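Local coordinates for protein beta-fructofuranosidase (Arabidopsis thaliana, PDB 2OXB) that hydrolyses sucrose and short fructans such as 1-kestose in the plant cell wall, releasing terminal non-reducing beta-D-fructofuranoside residues, at residues Ala367-Leu372 / Leu475-Asp480; His481-Ser486 / Cys494-Val499; Val91-Gly96 / Gln105-Pro110. The protein carries 1 engineered substitution. All coordinates share one frame; numbering follows the deposited sequence.

Contact 1 (Ala367-Leu372 / Leu475-Asp480)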
ATOM      1  N   ALA A 367     -11.655  13.256   8.319  1.00 22.54           N
ATOM      2  CA  ALA A 367     -12.444  13.544   7.130  1.00 25.01           C
ATOM      3  C   ALA A 367     -11.838  13.141   5.791  1.00 25.58           C
ATOM      4  O   ALA A 367     -10.707  12.683   5.707  1.00 26.22           O
ATOM      5  CB  ALA A 367     -12.776  15.041   7.107  1.00 25.35           C
ATOM      6  N   ASP A 368     -12.617  13.342   4.737  1.00 27.22           N
ATOM      7  CA  ASP A 368     -12.202  13.035   3.378  1.00 27.49           C
ATOM      8  C   ASP A 368     -12.043  14.366   2.647  1.00 28.44           C
ATOM      9  O   ASP A 368     -13.029  15.082   2.417  1.00 27.63           O
ATOM     10  CB  ASP A 368     -13.278  12.196   2.686  1.00 28.47           C
ATOM     11  CG  ASP A 368     -12.833  11.668   1.334  1.00 31.31           C
ATOM     12  OD1 ASP A 368     -12.148  12.404   0.593  1.00 33.24           O
ATOM     13  OD2 ASP A 368     -13.186  10.519   0.995  1.00 32.66           O
ATOM     14  N   VAL A 369     -10.810  14.710   2.288  1.00 28.35           N
ATOM     15  CA  VAL A 369     -10.583  15.965   1.583  1.00 29.27           C
ATOM     16  C   VAL A 369     -10.496  15.691   0.097  1.00 28.67           C
ATOM     17  O   VAL A 369     -10.182  14.584  -0.311  1.00 28.33           O
ATOM     18  CB  VAL A 369      -9.275  16.652   2.015  1.00 29.74           C
ATOM     19  CG1 VAL A 369      -9.276  18.099   1.523  1.00 28.67           C
ATOM     20  CG2 VAL A 369      -9.111  16.577   3.521  1.00 26.85           C
ATOM     21  N   GLU A 370     -10.771  16.701  -0.712  1.00 30.22           N
ATOM     22  CA  GLU A 370     -10.711  16.522  -2.154  1.00 32.40           C
ATOM     23  C   GLU A 370     -10.757  17.897  -2.842  1.00 32.45           C
ATOM     24  O   GLU A 370     -11.715  18.652  -2.686  1.00 32.95           O
ATOM     25  CB  GLU A 370     -11.871  15.616  -2.596  1.00 32.40           C
ATOM     26  CG  GLU A 370     -11.744  15.068  -4.001  1.00 36.47           C
ATOM     27  CD  GLU A 370     -12.751  13.968  -4.301  1.00 39.98           C
ATOM     28  OE1 GLU A 370     -12.888  13.045  -3.466  1.00 41.63           O
ATOM     29  OE2 GLU A 370     -13.402  14.013  -5.376  1.00 40.78           O
ATOM     30  N   VAL A 371      -9.702  18.223  -3.584  1.00 33.58           N
ATOM     31  CA  VAL A 371      -9.600  19.516  -4.271  1.00 33.11           C
ATOM     32  C   VAL A 371      -9.334  19.345  -5.765  1.00 33.28           C
ATOM     33  O   VAL A 371      -8.852  18.304  -6.219  1.00 34.32           O
ATOM     34  CB  VAL A 371      -8.431  20.375  -3.694  1.00 32.85           C
ATOM     35  CG1 VAL A 371      -8.616  21.836  -4.058  1.00 32.00           C
ATOM     36  CG2 VAL A 371      -8.334  20.194  -2.190  1.00 32.87           C
ATOM     37  N   LEU A 372      -9.648  20.383  -6.525  1.00 33.13           N
ATOM     38  CA  LEU A 372      -9.416  20.381  -7.960  1.00 32.12           C
ATOM     39  C   LEU A 372      -8.806  21.742  -8.271  1.00 32.64           C
ATOM     40  O   LEU A 372      -9.519  22.723  -8.459  1.00 33.09           O
ATOM     41  CB  LEU A 372     -10.737  20.178  -8.713  1.00 31.78           C
ATOM     42  CG  LEU A 372     -10.898  18.883  -9.537  1.00 33.96           C
ATOM     43  CD1 LEU A 372     -10.848  17.656  -8.639  1.00 32.95           C
ATOM     44  CD2 LEU A 372     -12.225  18.925 -10.298  1.00 33.21           C
ATOM     45  N   LEU A 475      -6.385  16.107  -6.079  1.00 27.17           N
ATOM     46  CA  LEU A 475      -5.639  15.757  -4.877  1.00 25.39           C
ATOM     47  C   LEU A 475      -6.649  15.418  -3.789  1.00 24.49           C
ATOM     48  O   LEU A 475      -7.436  16.262  -3.371  1.00 25.25           O
ATOM     49  CB  LEU A 475      -4.760  16.925  -4.421  1.00 25.66           C
ATOM     50  CG  LEU A 475      -4.029  16.740  -3.084  1.00 25.02           C
ATOM     51  CD1 LEU A 475      -3.155  15.504  -3.131  1.00 26.41           C
ATOM     52  CD2 LEU A 475      -3.204  17.966  -2.789  1.00 26.67           C
ATOM     53  N   ARG A 476      -6.639  14.174  -3.345  1.00 23.65           N
ATOM     54  CA  ARG A 476      -7.567  13.759  -2.321  1.00 23.65           C
ATOM     55  C   ARG A 476      -6.790  13.531  -1.050  1.00 24.43           C
ATOM     56  O   ARG A 476      -5.592  13.299  -1.091  1.00 25.64           O
ATOM     57  CB  ARG A 476      -8.274  12.484  -2.752  1.00 22.18           C
ATOM     58  CG  ARG A 476      -9.296  12.004  -1.777  1.00 20.83           C
ATOM     59  CD  ARG A 476     -10.076  10.881  -2.388  1.00 21.59           C
ATOM     60  NE  ARG A 476     -10.755  10.107  -1.373  1.00 20.42           N
ATOM     61  CZ  ARG A 476     -11.363   8.959  -1.610  1.00 22.36           C
ATOM     62  NH1 ARG A 476     -11.380   8.454  -2.836  1.00 21.84           N
ATOM     63  NH2 ARG A 476     -11.937   8.308  -0.609  1.00 27.15           N
ATOM     64  N   ALA A 477      -7.471  13.602   0.083  1.00 24.38           N
ATOM     65  CA  ALA A 477      -6.799  13.401   1.346  1.00 24.00           C
ATOM     66  C   ALA A 477      -7.679  12.702   2.363  1.00 24.13           C
ATOM     67  O   ALA A 477      -8.659  13.266   2.827  1.00 24.17           O
ATOM     68  CB  ALA A 477      -6.351  14.735   1.896  1.00 23.92           C
ATOM     69  N   LEU A 478      -7.349  11.461   2.687  1.00 25.34           N
ATOM     70  CA  LEU A 478      -8.096  10.746   3.702  1.00 26.20           C
ATOM     71  C   LEU A 478      -7.510  11.306   4.981  1.00 29.17           C
ATOM     72  O   LEU A 478      -6.283  11.385   5.112  1.00 31.38           O
ATOM     73  CB  LEU A 478      -7.791   9.258   3.660  1.00 27.28           C
ATOM     74  CG  LEU A 478      -8.453   8.346   2.635  1.00 28.50           C
ATOM     75  CD1 LEU A 478      -9.961   8.370   2.837  1.00 29.56           C
ATOM     76  CD2 LEU A 478      -8.069   8.782   1.239  1.00 30.33           C
ATOM     77  N   ILE A 479      -8.358  11.702   5.925  1.00 29.55           N
ATOM     78  CA  ILE A 479      -7.860  12.256   7.183  1.00 29.44           C
ATOM     79  C   ILE A 479      -8.280  11.428   8.400  1.00 28.42           C
ATOM     80  O   ILE A 479      -9.462  11.323   8.709  1.00 26.31           O
ATOM     81  CB  ILE A 479      -8.355  13.705   7.392  1.00 30.52           C
ATOM     82  CG1 ILE A 479      -8.242  14.494   6.082  1.00 31.35           C
ATOM     83  CG2 ILE A 479      -7.536  14.378   8.485  1.00 32.02           C
ATOM     84  CD1 ILE A 479      -6.859  14.482   5.455  1.00 31.61           C
ATOM     85  N   ASP A 480      -7.320  10.848   9.107  1.00 29.34           N
ATOM     86  CA  ASP A 480      -7.693  10.062  10.274  1.00 30.17           C
ATOM     87  C   ASP A 480      -6.725  10.121  11.466  1.00 30.48           C
ATOM     88  O   ASP A 480      -6.205   9.098  11.921  1.00 30.08           O
ATOM     89  CB  ASP A 480      -7.925   8.608   9.867  1.00 29.62           C
ATOM     90  CG  ASP A 480      -8.872   7.895  10.811  1.00 30.54           C
ATOM     91  OD1 ASP A 480      -8.916   8.293  11.995  1.00 28.80           O
ATOM     92  OD2 ASP A 480      -9.559   6.939  10.384  1.00 30.11           O
TER
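Val369 and Ala477 form a hydrogen-bonded pair in the middle of two antiparallel neighbours, strands 367-374 and 473-480, in the six-stranded sheet of the C-terminal beta-sandwich of this family 32 hydrolase. Val369 N donates to Ala477 O at 2.6 Å, and Ala477 N returns a bond to Val369 O at 2.9 Å. Val371 N to Leu475 O (3.0 Å) and Ile479 N to Ala367 O continue the pairing in both directions. On one face Val369 CB meets Ala477 CB at 3.5 Å, while Val369 CG2, anti to the carbonyl carbon, reaches diagonally to Ile479 CG1 (3.4 Å). Leu411 and Val413 of strand 406-415, in the other sheet, close over this apolar layer.

The opposite face carries the charges, with Leu478 beside them. Arg476 is extended, its CG anti to the backbone N (chi1 -178°), and slants across to Asp368 with guanidinium and carboxylate planes only 15° apart. NH2 of Arg476 lies 3.0 Å from Asp368 OD2 in a salt bridge whose hydrogen bond is bent and weak; Arg476 NE to Asp368 OD1 is weak as well. Arg339 forms a second salt bridge to Asp368 OD2, and Trp330 makes a cation-pi contact with Arg476. Glu370 OE1 stands 4.2 Å from Arg476 NE, well out of the guanidinium plane. Alternating charges around a buried arginine would be expected to keep Asp368 and Arg476 ionised.

Contact 2 (His481-Ser486 / Cys494-Val499); sequences HSVVES and CITSRV
Glu485 and Thr496 lie side by side across the strands, pointing the same way, with Glu485 CG passing along Thr496 OG1. The hydroxyl is anti to the backbone N (chi1 -157°), which turns it back over the partner strand, where it donates to Val484 O at 3.3 Å from above the carbonyl plane. Ser497 N bonds to the same oxygen at 3.0 Å, nearly along the C=O axis, and Val484 O is thus gripped by two donors from adjacent residues. Beyond the threonine, the carboxylate of Glu485 runs on to a salt bridge with Arg316.

The other face is carried by Val484. Its CG2 meets Ser497 OG at 3.7 Å and comes within 4.4 Å of Val499 CG1; the serine hydroxyl is bonded to Gln447, while Val413 and Leu414 of strand 406-415 touch the valine. At the open end of the pairing Val499 N donates to Ser482 O at 2.7 Å, and Val499 CG1 turns toward His481 O (3.4 Å). Arg498 bends at its second and third torsions and folds back beside Ser482, bringing NH1 to 4.0 Å from Ser482 O without a bond. Its charge goes instead to Glu296, through NH2, and Ser482 OG is bonded to Tyr4 O.

Together strands 483-488 and 493-498 make an antiparallel beta hairpin. Strand 493-498 is the last of the six-stranded sheet, and its outer edge bonds through the backbone of Thr496 to Lys273 of the N-terminal domain. Here the two domains meet, and the side chain of Arg498 lies about 8 Å from that of substrate-binding Met17.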
ATOM      1  N   HIS A 481      -6.494  11.329  11.968  1.00 30.56           N
ATOM      2  CA  HIS A 481      -5.622  11.530  13.119  1.00 31.57           C
ATOM      3  C   HIS A 481      -4.181  11.184  12.766  1.00 31.69           C
ATOM      4  O   HIS A 481      -3.574  11.833  11.911  1.00 33.71           O
ATOM      5  CB  HIS A 481      -6.120  10.669  14.294  1.00 30.85           C
ATOM      6  CG  HIS A 481      -7.592  10.799  14.551  1.00 30.20           C
ATOM      7  ND1 HIS A 481      -8.149  11.899  15.169  1.00 30.15           N
ATOM      8  CD2 HIS A 481      -8.631   9.993  14.223  1.00 29.97           C
ATOM      9  CE1 HIS A 481      -9.463  11.765  15.208  1.00 28.63           C
ATOM     10  NE2 HIS A 481      -9.781  10.618  14.640  1.00 28.64           N
ATOM     11  N   SER A 482      -3.650  10.161  13.426  1.00 30.15           N
ATOM     12  CA  SER A 482      -2.283   9.696  13.211  1.00 30.10           C
ATOM     13  C   SER A 482      -1.934   9.352  11.757  1.00 30.08           C
ATOM     14  O   SER A 482      -0.792   9.518  11.339  1.00 30.88           O
ATOM     15  CB  SER A 482      -2.021   8.462  14.079  1.00 30.14           C
ATOM     16  OG  SER A 482      -2.832   7.365  13.664  1.00 30.02           O
ATOM     17  N   VAL A 483      -2.900   8.859  10.989  1.00 29.44           N
ATOM     18  CA  VAL A 483      -2.626   8.497   9.607  1.00 28.59           C
ATOM     19  C   VAL A 483      -3.306   9.369   8.563  1.00 28.85           C
ATOM     20  O   VAL A 483      -4.493   9.687   8.660  1.00 30.18           O
ATOM     21  CB  VAL A 483      -3.010   7.040   9.321  1.00 28.55           C
ATOM     22  CG1 VAL A 483      -4.460   6.808   9.685  1.00 29.26           C
ATOM     23  CG2 VAL A 483      -2.783   6.732   7.855  1.00 29.72           C
ATOM     24  N   VAL A 484      -2.535   9.728   7.545  1.00 27.64           N
ATOM     25  CA  VAL A 484      -3.022  10.562   6.463  1.00 26.09           C
ATOM     26  C   VAL A 484      -2.547  10.012   5.138  1.00 25.23           C
ATOM     27  O   VAL A 484      -1.349   9.844   4.924  1.00 23.80           O
ATOM     28  CB  VAL A 484      -2.505  11.986   6.612  1.00 26.47           C
ATOM     29  CG1 VAL A 484      -3.373  12.757   7.594  1.00 28.94           C
ATOM     30  CG2 VAL A 484      -1.077  11.950   7.101  1.00 27.05           C
ATOM     31  N   GLU A 485      -3.492   9.731   4.253  1.00 25.01           N
ATOM     32  CA  GLU A 485      -3.159   9.193   2.942  1.00 26.56           C
ATOM     33  C   GLU A 485      -3.397  10.227   1.858  1.00 27.52           C
ATOM     34  O   GLU A 485      -4.494  10.791   1.745  1.00 26.55           O
ATOM     35  CB  GLU A 485      -3.993   7.953   2.664  1.00 27.00           C
ATOM     36  CG  GLU A 485      -3.720   6.841   3.644  1.00 28.51           C
ATOM     37  CD  GLU A 485      -4.647   5.671   3.458  1.00 28.77           C
ATOM     38  OE1 GLU A 485      -5.866   5.871   3.609  1.00 29.70           O
ATOM     39  OE2 GLU A 485      -4.157   4.563   3.163  1.00 28.55           O
ATOM     40  N   SER A 486      -2.363  10.476   1.061  1.00 27.29           N
ATOM     41  CA  SER A 486      -2.455  11.455  -0.008  1.00 27.45           C
ATOM     42  C   SER A 486      -2.659  10.799  -1.372  1.00 25.28           C
ATOM     43  O   SER A 486      -2.102   9.735  -1.658  1.00 23.86           O
ATOM     44  CB  SER A 486      -1.193  12.325  -0.028  1.00 29.90           C
ATOM     45  OG  SER A 486      -0.872  12.782   1.275  1.00 33.10           O
ATOM     46  N   CYS A 494       0.372   8.260  -4.878  1.00 30.44           N
ATOM     47  CA  CYS A 494      -0.021   7.882  -3.533  1.00 30.05           C
ATOM     48  C   CYS A 494       1.083   8.019  -2.482  1.00 31.59           C
ATOM     49  O   CYS A 494       1.926   7.134  -2.341  1.00 33.04           O
ATOM     50  CB  CYS A 494      -0.537   6.450  -3.571  1.00 29.32           C
ATOM     51  SG  CYS A 494      -1.633   6.143  -4.974  1.00 24.81           S
ATOM     52  N   ILE A 495       1.060   9.135  -1.749  1.00 32.49           N
ATOM     53  CA  ILE A 495       2.026   9.423  -0.681  1.00 32.58           C
ATOM     54  C   ILE A 495       1.332   9.441   0.695  1.00 33.42           C
ATOM     55  O   ILE A 495       0.627  10.395   1.041  1.00 33.29           O
ATOM     56  CB  ILE A 495       2.706  10.795  -0.869  1.00 32.02           C
ATOM     57  CG1 ILE A 495       3.457  10.845  -2.198  1.00 31.29           C
ATOM     58  CG2 ILE A 495       3.671  11.049   0.286  1.00 32.96           C
ATOM     59  CD1 ILE A 495       4.097  12.191  -2.478  1.00 27.60           C
ATOM     60  N   THR A 496       1.562   8.391   1.477  1.00 33.09           N
ATOM     61  CA  THR A 496       0.963   8.241   2.798  1.00 32.60           C
ATOM     62  C   THR A 496       1.993   8.518   3.901  1.00 31.54           C
ATOM     63  O   THR A 496       3.194   8.339   3.700  1.00 30.54           O
ATOM     64  CB  THR A 496       0.389   6.802   2.945  1.00 33.60           C
ATOM     65  OG1 THR A 496      -0.627   6.775   3.954  1.00 36.99           O
ATOM     66  CG2 THR A 496       1.493   5.826   3.318  1.00 33.88           C
ATOM     67  N   SER A 497       1.523   8.956   5.062  1.00 31.88           N
ATOM     68  CA  SER A 497       2.424   9.255   6.175  1.00 33.12           C
ATOM     69  C   SER A 497       1.774   9.061   7.548  1.00 33.37           C
ATOM     70  O   SER A 497       0.601   8.702   7.642  1.00 33.94           O
ATOM     71  CB  SER A 497       2.949  10.683   6.036  1.00 32.00           C
ATOM     72  OG  SER A 497       2.102  11.446   5.201  1.00 32.53           O
ATOM     73  N   ARG A 498       2.547   9.298   8.604  1.00 33.18           N
ATOM     74  CA  ARG A 498       2.065   9.145   9.975  1.00 33.65           C
ATOM     75  C   ARG A 498       2.449  10.381  10.787  1.00 33.57           C
ATOM     76  O   ARG A 498       3.633  10.715  10.898  1.00 35.17           O
ATOM     77  CB  ARG A 498       2.692   7.904  10.606  1.00 34.28           C
ATOM     78  CG  ARG A 498       2.813   6.737   9.642  1.00 35.69           C
ATOM     79  CD  ARG A 498       1.494   6.037   9.411  1.00 35.28           C
ATOM     80  NE  ARG A 498       1.379   4.843  10.244  1.00 35.61           N
ATOM     81  CZ  ARG A 498       1.075   4.853  11.536  1.00 35.03           C
ATOM     82  NH1 ARG A 498       0.841   5.997  12.159  1.00 34.13           N
ATOM     83  NH2 ARG A 498       1.023   3.712  12.208  1.00 36.50           N
ATOM     84  N   VAL A 499       1.442  11.052  11.343  1.00 32.54           N
ATOM     85  CA  VAL A 499       1.638  12.261  12.138  1.00 32.00           C
ATOM     86  C   VAL A 499       1.160  12.064  13.581  1.00 30.91           C
ATOM     87  O   VAL A 499       0.255  11.270  13.849  1.00 30.38           O
ATOM     88  CB  VAL A 499       0.921  13.497  11.476  1.00 32.93           C
ATOM     89  CG1 VAL A 499      -0.567  13.231  11.300  1.00 31.49           C
ATOM     90  CG2 VAL A 499       1.145  14.752  12.317  1.00 31.64           C
TER

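Contact 3 (Val91-Gly96 / Gln105-Pro110); sequences VILYTG and QNIAEP
Tyr94 lays one face of its ring over Asn106, whose CB sits 4.2 Å from the ring centroid and 27° off the normal in a CH-pi contact. Ala108 CB comes to the ring edge instead, 4.4 Å from Tyr94 CE2. The ring reaches both residues because Tyr94 CG stands between the backbone N and the carbonyl carbon (chi1 81°), a crowded position that lifts it across the neighbouring strand. Ile92 extends the apolar patch, its CB 4.4 Å from Ala108 CB. On the other face of the sheet Leu93 CD1 packs on Ile107 CG1 at 4.3 Å.

Backbone bonds frame this packing. Tyr94 and Asn106 are a hydrogen-bonded pair, Tyr94 N to Asn106 O at 2.9 Å and Asn106 N to Tyr94 O at 2.8 Å, and Ala108 N donates to Ile92 O (3.0 Å). The short segments run antiparallel but well away from exact alignment.

Toward the hairpin turn the contact becomes polar. The Asn106 amide plane is inclined 56° to the Tyr94 ring, and its ND2 is bonded to Phe72 O. Thr95 and Gln105 meet as a non-hydrogen-bonded pair with their side chains crossing, and Thr95 OG1 is hydrogen-bonded to N of substrate-binding Asp145. Thr95 thereby stands behind the substrate site as a second-shell residue, touching Arg144 and Trp78, which also bind substrate.

Strands 93-97 and 103-110 are the two inner strands of a four-stranded antiparallel propeller blade, flanked by 77-81 beyond 93-97 and by 121-123 beyond 103-110; Ile66 of strand 60-66, from the adjacent blade, packs on Tyr94 and Ala108.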
ATOM      1  N   VAL A  91      -7.479 -22.084   0.394  1.00 33.28           N
ATOM      2  CA  VAL A  91      -6.415 -22.641   1.233  1.00 33.73           C
ATOM      3  C   VAL A  91      -5.454 -21.533   1.648  1.00 31.73           C
ATOM      4  O   VAL A  91      -5.754 -20.359   1.460  1.00 34.35           O
ATOM      5  CB  VAL A  91      -5.611 -23.729   0.484  1.00 35.36           C
ATOM      6  CG1 VAL A  91      -6.452 -24.972   0.305  1.00 36.79           C
ATOM      7  CG2 VAL A  91      -5.177 -23.202  -0.877  1.00 38.44           C
ATOM      8  N   ILE A  92      -4.305 -21.898   2.212  1.00 28.78           N
ATOM      9  CA  ILE A  92      -3.302 -20.901   2.617  1.00 25.87           C
ATOM     10  C   ILE A  92      -1.870 -21.420   2.524  1.00 24.61           C
ATOM     11  O   ILE A  92      -1.591 -22.590   2.781  1.00 25.14           O
ATOM     12  CB  ILE A  92      -3.549 -20.359   4.073  1.00 23.85           C
ATOM     13  CG1 ILE A  92      -4.653 -19.296   4.053  1.00 18.56           C
ATOM     14  CG2 ILE A  92      -2.261 -19.764   4.650  1.00 21.04           C
ATOM     15  CD1 ILE A  92      -5.032 -18.760   5.406  1.00 14.60           C
ATOM     16  N   LEU A  93      -0.967 -20.533   2.132  1.00 23.02           N
ATOM     17  CA  LEU A  93       0.443 -20.864   2.020  1.00 21.74           C
ATOM     18  C   LEU A  93       1.191 -19.884   2.917  1.00 22.28           C
ATOM     19  O   LEU A  93       1.299 -18.703   2.599  1.00 21.33           O
ATOM     20  CB  LEU A  93       0.903 -20.738   0.563  1.00 20.91           C
ATOM     21  CG  LEU A  93       0.576 -21.919  -0.368  1.00 22.48           C
ATOM     22  CD1 LEU A  93      -0.922 -22.157  -0.398  1.00 25.18           C
ATOM     23  CD2 LEU A  93       1.095 -21.642  -1.778  1.00 22.92           C
ATOM     24  N   TYR A  94       1.674 -20.359   4.062  1.00 24.04           N
ATOM     25  CA  TYR A  94       2.399 -19.477   4.969  1.00 25.16           C
ATOM     26  C   TYR A  94       3.749 -20.067   5.377  1.00 26.13           C
ATOM     27  O   TYR A  94       3.936 -21.291   5.391  1.00 26.38           O
ATOM     28  CB  TYR A  94       1.567 -19.185   6.221  1.00 23.72           C
ATOM     29  CG  TYR A  94       1.632 -20.271   7.262  1.00 25.26           C
ATOM     30  CD1 TYR A  94       2.550 -20.215   8.304  1.00 24.98           C
ATOM     31  CD2 TYR A  94       0.781 -21.364   7.197  1.00 27.38           C
ATOM     32  CE1 TYR A  94       2.616 -21.222   9.256  1.00 25.30           C
ATOM     33  CE2 TYR A  94       0.844 -22.374   8.143  1.00 28.32           C
ATOM     34  CZ  TYR A  94       1.763 -22.297   9.170  1.00 26.72           C
ATOM     35  OH  TYR A  94       1.803 -23.308  10.106  1.00 29.10           O
ATOM     36  N   THR A  95       4.676 -19.168   5.703  1.00 25.88           N
ATOM     37  CA  THR A  95       6.033 -19.503   6.118  1.00 24.19           C
ATOM     38  C   THR A  95       6.129 -19.703   7.626  1.00 22.11           C
ATOM     39  O   THR A  95       5.945 -18.766   8.396  1.00 20.07           O
ATOM     40  CB  THR A  95       7.039 -18.366   5.752  1.00 25.96           C
ATOM     41  OG1 THR A  95       6.865 -17.971   4.385  1.00 26.71           O
ATOM     42  CG2 THR A  95       8.487 -18.839   5.956  1.00 28.33           C
ATOM     43  N   GLY A  96       6.427 -20.928   8.044  1.00 23.00           N
ATOM     44  CA  GLY A  96       6.585 -21.203   9.460  1.00 22.80           C
ATOM     45  C   GLY A  96       8.063 -21.389   9.782  1.00 23.12           C
ATOM     46  O   GLY A  96       8.881 -21.602   8.889  1.00 23.75           O
ATOM     47  N   GLN A 105       7.984 -23.665   4.232  1.00 27.69           N
ATOM     48  CA  GLN A 105       6.675 -23.323   3.703  1.00 28.56           C
ATOM     49  C   GLN A 105       5.673 -24.389   4.049  1.00 29.06           C
ATOM     50  O   GLN A 105       5.889 -25.565   3.763  1.00 27.66           O
ATOM     51  CB  GLN A 105       6.734 -23.173   2.190  1.00 29.85           C
ATOM     52  CG  GLN A 105       7.696 -22.114   1.773  1.00 32.64           C
ATOM     53  CD  GLN A 105       7.408 -20.801   2.465  1.00 34.88           C
ATOM     54  OE1 GLN A 105       8.298 -19.969   2.623  1.00 37.46           O
ATOM     55  NE2 GLN A 105       6.154 -20.601   2.875  1.00 32.62           N
ATOM     56  N   ASN A 106       4.566 -23.948   4.640  1.00 29.81           N
ATOM     57  CA  ASN A 106       3.493 -24.823   5.073  1.00 31.62           C
ATOM     58  C   ASN A 106       2.170 -24.431   4.469  1.00 33.97           C
ATOM     59  O   ASN A 106       1.980 -23.276   4.095  1.00 35.94           O
ATOM     60  CB  ASN A 106       3.387 -24.755   6.587  1.00 29.93           C
ATOM     61  CG  ASN A 106       4.709 -25.001   7.246  1.00 28.71           C
ATOM     62  OD1 ASN A 106       5.313 -26.053   7.050  1.00 26.19           O
ATOM     63  ND2 ASN A 106       5.183 -24.031   8.019  1.00 30.52           N
ATOM     64  N   ILE A 107       1.254 -25.394   4.400  1.00 35.63           N
ATOM     65  CA  ILE A 107      -0.083 -25.165   3.857  1.00 37.54           C
ATOM     66  C   ILE A 107      -1.130 -25.383   4.957  1.00 39.37           C
ATOM     67  O   ILE A 107      -0.914 -26.168   5.882  1.00 40.00           O
ATOM     68  CB  ILE A 107      -0.367 -26.116   2.660  1.00 37.23           C
ATOM     69  CG1 ILE A 107      -1.652 -25.700   1.941  1.00 37.84           C
ATOM     70  CG2 ILE A 107      -0.500 -27.545   3.139  1.00 37.27           C
ATOM     71  CD1 ILE A 107      -1.974 -26.532   0.691  1.00 36.38           C
ATOM     72  N   ALA A 108      -2.259 -24.679   4.850  1.00 41.41           N
ATOM     73  CA  ALA A 108      -3.353 -24.776   5.824  1.00 42.29           C
ATOM     74  C   ALA A 108      -4.757 -24.625   5.202  1.00 43.34           C
ATOM     75  O   ALA A 108      -5.053 -23.620   4.560  1.00 43.49           O
ATOM     76  CB  ALA A 108      -3.162 -23.721   6.917  1.00 41.26           C
ATOM     77  N   GLU A 109      -5.616 -25.622   5.409  1.00 44.97           N
ATOM     78  CA  GLU A 109      -6.988 -25.597   4.896  1.00 46.99           C
ATOM     79  C   GLU A 109      -7.950 -25.353   6.065  1.00 48.42           C
ATOM     80  O   GLU A 109      -7.580 -25.547   7.226  1.00 47.03           O
ATOM     81  CB  GLU A 109      -7.330 -26.930   4.229  1.00 48.15           C
ATOM     82  CG  GLU A 109      -7.264 -28.125   5.176  1.00 51.00           C
ATOM     83  CD  GLU A 109      -7.526 -29.441   4.475  1.00 51.09           C
ATOM     84  OE1 GLU A 109      -8.548 -29.541   3.767  1.00 52.85           O
ATOM     85  OE2 GLU A 109      -6.712 -30.372   4.636  1.00 50.64           O
ATOM     86  N   PRO A 110      -9.192 -24.915   5.773  1.00 50.47           N
ATOM     87  CA  PRO A 110     -10.212 -24.642   6.799  1.00 52.13           C
ATOM     88  C   PRO A 110     -10.879 -25.908   7.362  1.00 53.64           C
ATOM     89  O   PRO A 110     -10.843 -26.963   6.731  1.00 52.67           O
ATOM     90  CB  PRO A 110     -11.198 -23.748   6.057  1.00 51.36           C
ATOM     91  CG  PRO A 110     -11.140 -24.294   4.672  1.00 50.28           C
ATOM     92  CD  PRO A 110      -9.656 -24.440   4.456  1.00 50.19           C
TER

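Contacts 1 and 2 share one sheet of the C-terminal sandwich: strands 473-480 and 483-488 are neighbours in it, and Leu478 N and Glu485 O, 3.1 Å apart, probably form a hydrogen bond between them. Contact 3 stands alone in a propeller blade of the N-terminal domain, its centre 38 Å from that of contact 1. All three are buried. Contact 1 pairs interior strands and divides aliphatic from ionic chemistry by face; contact 2, at the sheet margin, adds a threonine hydroxyl to its backbone bonds and sends its charges to outside partners. Contact 3 is built on an aromatic ring and, of the three, lies nearest the bound fructose, about 6 Å from the Thr95 side chain.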